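Local coordinates for uncharacterized protein DUF1470 (Jannaschia sp. CCS1, PDB 3H0N) that has no experimentally established function but combines an ABATE domain with a treble-clef zinc finger and possibly acts as a transcription regulator, at residues Thr10-Ser15 and Trp125-Cys129; Leu18-Thr23 and Leu66-His71. All coordinates share one frame; numbering follows the deposited sequence.

Contact 1: Thr10-Ser15 and Trp125-Cys129; sequences TGLRVS and WTAIC
T10 and V14, one turn apart on helix 10-22, both bring a methyl to the rim of the W125 ring at CZ3. CG2 of T10 meets the ring at its edge, near the indole plane, 3.8 Å from CZ3 of W125. V14 lies across the indole at about a right angle: its CG2 comes obliquely to CZ3, while CG1 reaches past CE3 to the sulfur, 3.8 Å from SG of C129. With CG1 anti to the backbone N (chi1 168°), both branches of V14 are put to work, one on the ring and one on the thiol. I128 lays its CD1 on a face of the same indole, offset toward the rim, so the ring meets its own helix over one face and the partner helix along its rim. The indole NE1 turns to S51 OG, outside the two segments, and OG1 of T10 bonds Y7 O; each polar end thus has its mate while the apolar parts face the contact.

G11 lets helix 10-22 close in on helix 121-138 within the ABATE domain, its CA standing 4.0 Å from CA of C129. A beta carbon here would run into I128 O, which instead accepts a CA-H...O contact from G11 CA at 3.5 Å. Next to this crossing, S15 OG donates to G11 O at 2.7 Å, and S15 N reaches the same oxygen from the opposite face of its carbonyl plane. This folds the hydroxyl back onto its own helix, where it rests 3.2 Å from CB of C129. No hydrogen bond joins 10-15 to 125-129, whose axes cross here at -107°: G11, S15 and C129 let the backbones approach, V14, I128 and the indole rim fill the side, and the buried hydroxyl of S15 is satisfied within its own helix.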
loop_
_atom_site.group_PDB
_atom_site.type_symbol
_atom_site.label_atom_id
_atom_site.label_comp_id
_atom_site.label_asym_id
_atom_site.label_seq_id
_atom_site.Cartn_x
_atom_site.Cartn_y
_atom_site.Cartn_z
ATOM N N THR A 10 -0.959 4.080 9.613
ATOM C CA THR A 10 -1.502 3.467 10.825
ATOM C C THR A 10 -0.713 2.243 11.294
ATOM O O THR A 10 -0.396 2.110 12.493
ATOM C CB THR A 10 -2.982 3.100 10.614
ATOM O OG1 THR A 10 -3.742 4.304 10.388
ATOM C CG2 THR A 10 -3.534 2.386 11.845
ATOM N N GLY A 11 -0.429 1.303 10.402
ATOM C CA GLY A 11 0.245 0.089 10.811
ATOM C C GLY A 11 1.625 0.367 11.350
ATOM O O GLY A 11 2.030 -0.201 12.361
ATOM N N LEU A 12 2.339 1.241 10.670
ATOM C CA LEU A 12 3.673 1.635 11.151
ATOM C C LEU A 12 3.599 2.303 12.505
ATOM O O LEU A 12 4.356 1.966 13.460
ATOM C CB LEU A 12 4.367 2.569 10.126
ATOM C CG LEU A 12 5.725 3.164 10.509
ATOM C CD1 LEU A 12 6.759 2.038 10.710
ATOM C CD2 LEU A 12 6.179 4.152 9.434
ATOM N N ARG A 13 2.682 3.257 12.647
ATOM C CA ARG A 13 2.561 4.028 13.873
ATOM C C ARG A 13 2.146 3.159 15.048
ATOM O O ARG A 13 2.742 3.238 16.129
ATOM C CB ARG A 13 1.515 5.124 13.675
ATOM C CG ARG A 13 1.230 5.969 14.894
ATOM C CD ARG A 13 0.219 7.067 14.636
ATOM N NE ARG A 13 -1.115 6.645 14.223
ATOM C CZ ARG A 13 -1.601 6.617 12.952
ATOM N NH1 ARG A 13 -0.876 6.885 11.876
ATOM N NH2 ARG A 13 -2.871 6.274 12.792
ATOM N N VAL A 14 1.139 2.327 14.854
ATOM C CA VAL A 14 0.661 1.477 15.925
ATOM C C VAL A 14 1.750 0.459 16.286
ATOM O O VAL A 14 1.948 0.146 17.456
ATOM C CB VAL A 14 -0.660 0.808 15.541
ATOM C CG1 VAL A 14 -1.057 -0.306 16.515
ATOM C CG2 VAL A 14 -1.797 1.835 15.485
ATOM N N SER A 15 2.483 -0.050 15.297
ATOM C CA SER A 15 3.564 -1.016 15.579
ATOM C C SER A 15 4.602 -0.398 16.527
ATOM O O SER A 15 4.971 -0.998 17.534
ATOM C CB SER A 15 4.307 -1.411 14.295
ATOM O OG SER A 15 3.520 -2.230 13.450
ATOM N N TRP A 125 -5.417 -6.323 13.867
ATOM C CA TRP A 125 -4.280 -5.440 14.191
ATOM C C TRP A 125 -2.951 -6.093 13.855
ATOM O O TRP A 125 -2.042 -5.392 13.428
ATOM C CB TRP A 125 -4.386 -4.915 15.629
ATOM C CG TRP A 125 -5.398 -3.814 15.692
ATOM C CD1 TRP A 125 -6.659 -3.893 16.143
ATOM C CD2 TRP A 125 -5.235 -2.514 15.125
ATOM N NE1 TRP A 125 -7.311 -2.678 15.938
ATOM C CE2 TRP A 125 -6.451 -1.823 15.302
ATOM C CE3 TRP A 125 -4.172 -1.865 14.500
ATOM C CZ2 TRP A 125 -6.637 -0.505 14.852
ATOM C CZ3 TRP A 125 -4.368 -0.564 14.057
ATOM C CH2 TRP A 125 -5.570 0.091 14.230
ATOM N N THR A 126 -2.860 -7.414 13.937
ATOM C CA THR A 126 -1.684 -8.127 13.483
ATOM C C THR A 126 -1.470 -7.906 12.001
ATOM O O THR A 126 -0.350 -7.585 11.571
ATOM C CB THR A 126 -1.769 -9.622 13.808
ATOM O OG1 THR A 126 -1.902 -9.778 15.225
ATOM C CG2 THR A 126 -0.498 -10.331 13.350
ATOM N N ALA A 127 -2.513 -8.045 11.188
ATOM C CA ALA A 127 -2.396 -7.816 9.755
ATOM C C ALA A 127 -2.056 -6.389 9.415
ATOM O O ALA A 127 -1.239 -6.137 8.505
ATOM C CB ALA A 127 -3.729 -8.232 9.056
ATOM N N ILE A 128 -2.690 -5.438 10.095
ATOM C CA ILE A 128 -2.446 -4.024 9.831
ATOM C C ILE A 128 -0.994 -3.682 10.130
ATOM O O ILE A 128 -0.301 -3.010 9.340
ATOM C CB ILE A 128 -3.376 -3.147 10.667
ATOM C CG1 ILE A 128 -4.837 -3.286 10.158
ATOM C CG2 ILE A 128 -3.003 -1.656 10.571
ATOM C CD1 ILE A 128 -5.877 -2.660 11.091
ATOM N N CYS A 129 -0.544 -4.120 11.284
ATOM C CA CYS A 129 0.828 -3.817 11.705
ATOM C C CYS A 129 1.844 -4.485 10.806
ATOM O O CYS A 129 2.822 -3.854 10.389
ATOM C CB CYS A 129 1.052 -4.220 13.158
ATOM S SG CYS A 129 0.184 -3.152 14.348
#

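Contact 2: Leu18-Thr23 and Leu66-His71; sequences LVNIAT and LARLLH
The carbonyl oxygen of V19 is gripped by two donors from T23, the backbone N at 2.9 Å and the side-chain OG1 at the same length, and T23 in turn leans on H71 of the neighbouring helix. T23 is the first residue to leave helical angles, and its hydroxyl adds a second bond to the last turn. OG1 approaches V19 O from the flank, with a C=O...OG1 angle of 120°, and also lies against CB of H71. The first torsion that points OG1 at the helix (chi1 -57°) sets CG2 anti to the backbone N, and this methyl stands 3.7 Å from the centroid of the H71 imidazole, nearly on the ring normal, in a CH-pi contact. A serine in place of T23 would probably keep the grip on V19 O but leave that face of the imidazole without its methyl cover and the ring less firmly set.

V19 meets the same imidazole at its edge, in plane, CG1 lying 3.4 Å from CD2 of H71. One neighbour over the face and one at the edge thus limit how the ring can turn. V19 and H71 lie on helices 10-22 and 58-78 of the ABATE domain, with T23 just past the end of the first; the segments cross here at -115° with their axes 8.7 Å apart. Such closeness suits alanine: CB of A67 touches CB of A22 at 3.6 Å, so that two single-carbon side chains meet at the crossing, flanked by L18.

Toward L18 and L66 the side chains that meet are aliphatic. L18 lies across L66 at about a right angle, its CD2 3.8 Å from CD2 of L66, and the same methyl reaches CD1 of L70. The second branch of V19, CG2, packs on CB of L70 at 3.7 Å, while L18 also packs on L44 of helix 38-44.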
loop_
_atom_site.group_PDB
_atom_site.type_symbol
_atom_site.label_atom_id
_atom_site.label_comp_id
_atom_site.label_asym_id
_atom_site.label_seq_id
_atom_site.Cartn_x
_atom_site.Cartn_y
_atom_site.Cartn_z
ATOM N N LEU A 18 3.017 0.303 20.031
ATOM C CA LEU A 18 2.717 -0.936 20.763
ATOM C C LEU A 18 4.016 -1.518 21.306
ATOM O O LEU A 18 4.096 -1.903 22.481
ATOM C CB LEU A 18 1.984 -1.928 19.844
ATOM C CG LEU A 18 1.831 -3.323 20.454
ATOM C CD1 LEU A 18 1.047 -3.332 21.772
ATOM C CD2 LEU A 18 1.187 -4.199 19.386
ATOM N N VAL A 19 5.039 -1.581 20.470
ATOM C CA VAL A 19 6.342 -2.080 20.941
ATOM C C VAL A 19 6.842 -1.212 22.080
ATOM O O VAL A 19 7.365 -1.722 23.080
ATOM C CB VAL A 19 7.323 -2.130 19.762
ATOM C CG1 VAL A 19 8.801 -2.212 20.243
ATOM C CG2 VAL A 19 6.923 -3.289 18.815
ATOM N N ASN A 20 6.691 0.118 21.976
ATOM C CA ASN A 20 7.254 1.006 22.982
ATOM C C ASN A 20 6.495 0.937 24.296
ATOM O O ASN A 20 7.074 1.119 25.361
ATOM C CB ASN A 20 7.382 2.413 22.433
ATOM C CG ASN A 20 8.589 2.555 21.519
ATOM O OD1 ASN A 20 9.549 1.798 21.646
ATOM N ND2 ASN A 20 8.536 3.506 20.599
ATOM N N ILE A 21 5.206 0.607 24.260
ATOM C CA ILE A 21 4.449 0.364 25.474
ATOM C C ILE A 21 4.863 -0.965 26.114
ATOM O O ILE A 21 5.205 -1.028 27.304
ATOM C CB ILE A 21 2.928 0.306 25.185
ATOM C CG1 ILE A 21 2.444 1.681 24.779
ATOM C CG2 ILE A 21 2.174 -0.197 26.446
ATOM C CD1 ILE A 21 1.073 1.658 24.035
ATOM N N ALA A 22 4.827 -2.033 25.348
ATOM C CA ALA A 22 4.785 -3.357 25.923
ATOM C C ALA A 22 6.139 -4.006 26.104
ATOM O O ALA A 22 6.283 -4.916 26.935
ATOM C CB ALA A 22 3.859 -4.282 25.109
ATOM N N THR A 23 7.149 -3.600 25.327
ATOM C CA THR A 23 8.424 -4.335 25.334
ATOM C C THR A 23 9.238 -3.931 26.551
ATOM O O THR A 23 9.520 -2.754 26.731
ATOM C CB THR A 23 9.234 -4.034 24.099
ATOM O OG1 THR A 23 8.442 -4.370 22.953
ATOM C CG2 THR A 23 10.491 -4.875 24.077
ATOM N N LEU A 66 1.734 -9.833 20.168
ATOM C CA LEU A 66 1.975 -9.068 18.932
ATOM C C LEU A 66 3.187 -8.151 19.110
ATOM O O LEU A 66 4.052 -8.078 18.243
ATOM C CB LEU A 66 0.727 -8.274 18.531
ATOM C CG LEU A 66 0.883 -7.417 17.291
ATOM C CD1 LEU A 66 1.315 -8.225 16.051
ATOM C CD2 LEU A 66 -0.438 -6.669 17.028
ATOM N N ALA A 67 3.247 -7.461 20.252
ATOM C CA ALA A 67 4.364 -6.573 20.555
ATOM C C ALA A 67 5.704 -7.308 20.491
ATOM O O ALA A 67 6.676 -6.766 19.975
ATOM C CB ALA A 67 4.192 -5.927 21.892
ATOM N N ARG A 68 5.753 -8.521 21.007
ATOM C CA ARG A 68 6.981 -9.310 21.031
ATOM C C ARG A 68 7.434 -9.588 19.595
ATOM O O ARG A 68 8.635 -9.407 19.250
ATOM C CB ARG A 68 6.793 -10.629 21.777
ATOM C CG ARG A 68 6.534 -10.517 23.293
ATOM C CD ARG A 68 6.609 -11.877 24.007
ATOM N NE ARG A 68 6.068 -11.873 25.375
ATOM C CZ ARG A 68 4.867 -12.340 25.727
ATOM N NH1 ARG A 68 3.996 -12.819 24.816
ATOM N NH2 ARG A 68 4.516 -12.296 27.005
ATOM N N LEU A 69 6.488 -10.008 18.755
ATOM C CA LEU A 69 6.781 -10.302 17.345
ATOM C C LEU A 69 7.209 -9.048 16.594
ATOM O O LEU A 69 8.179 -9.051 15.818
ATOM C CB LEU A 69 5.564 -10.948 16.687
ATOM C CG LEU A 69 5.204 -12.320 17.250
ATOM C CD1 LEU A 69 3.752 -12.674 16.890
ATOM C CD2 LEU A 69 6.215 -13.384 16.747
ATOM N N LEU A 70 6.503 -7.939 16.794
ATOM C CA LEU A 70 6.854 -6.711 16.065
ATOM C C LEU A 70 8.190 -6.180 16.571
ATOM O O LEU A 70 8.950 -5.637 15.789
ATOM C CB LEU A 70 5.754 -5.642 16.180
ATOM C CG LEU A 70 4.388 -6.003 15.629
ATOM C CD1 LEU A 70 3.352 -4.957 15.954
ATOM C CD2 LEU A 70 4.454 -6.249 14.113
ATOM N N HIS A 71 8.465 -6.325 17.869
ATOM C CA HIS A 71 9.768 -5.870 18.405
ATOM C C HIS A 71 10.921 -6.643 17.763
ATOM O O HIS A 71 11.921 -6.042 17.349
ATOM C CB HIS A 71 9.861 -5.962 19.911
ATOM C CG HIS A 71 11.172 -5.430 20.433
ATOM N ND1 HIS A 71 12.223 -6.250 20.772
ATOM C CD2 HIS A 71 11.620 -4.156 20.581
ATOM C CE1 HIS A 71 13.248 -5.508 21.151
ATOM N NE2 HIS A 71 12.908 -4.229 21.063
#

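How the contacts relate
Both contacts are built on helix 10-22: contact 1 uses its first turns, against helix 121-138, and contact 2 its last, against helix 58-78. Along the chain, contact 2 is nested inside the loop that contact 1 closes, and their centres lie about 11 Å apart. They meet directly, for L70 CD1 packs on both C129 CB and S15 OG, while L66 CD1 touches T126 OG1. The three helices thus appear to share one buried core within the putative stress-induced transcription regulator domain. Beyond contact 2, R155 bonds the carbonyls of N20 and T23, tying the end of the shared helix to the CGNR zinc finger.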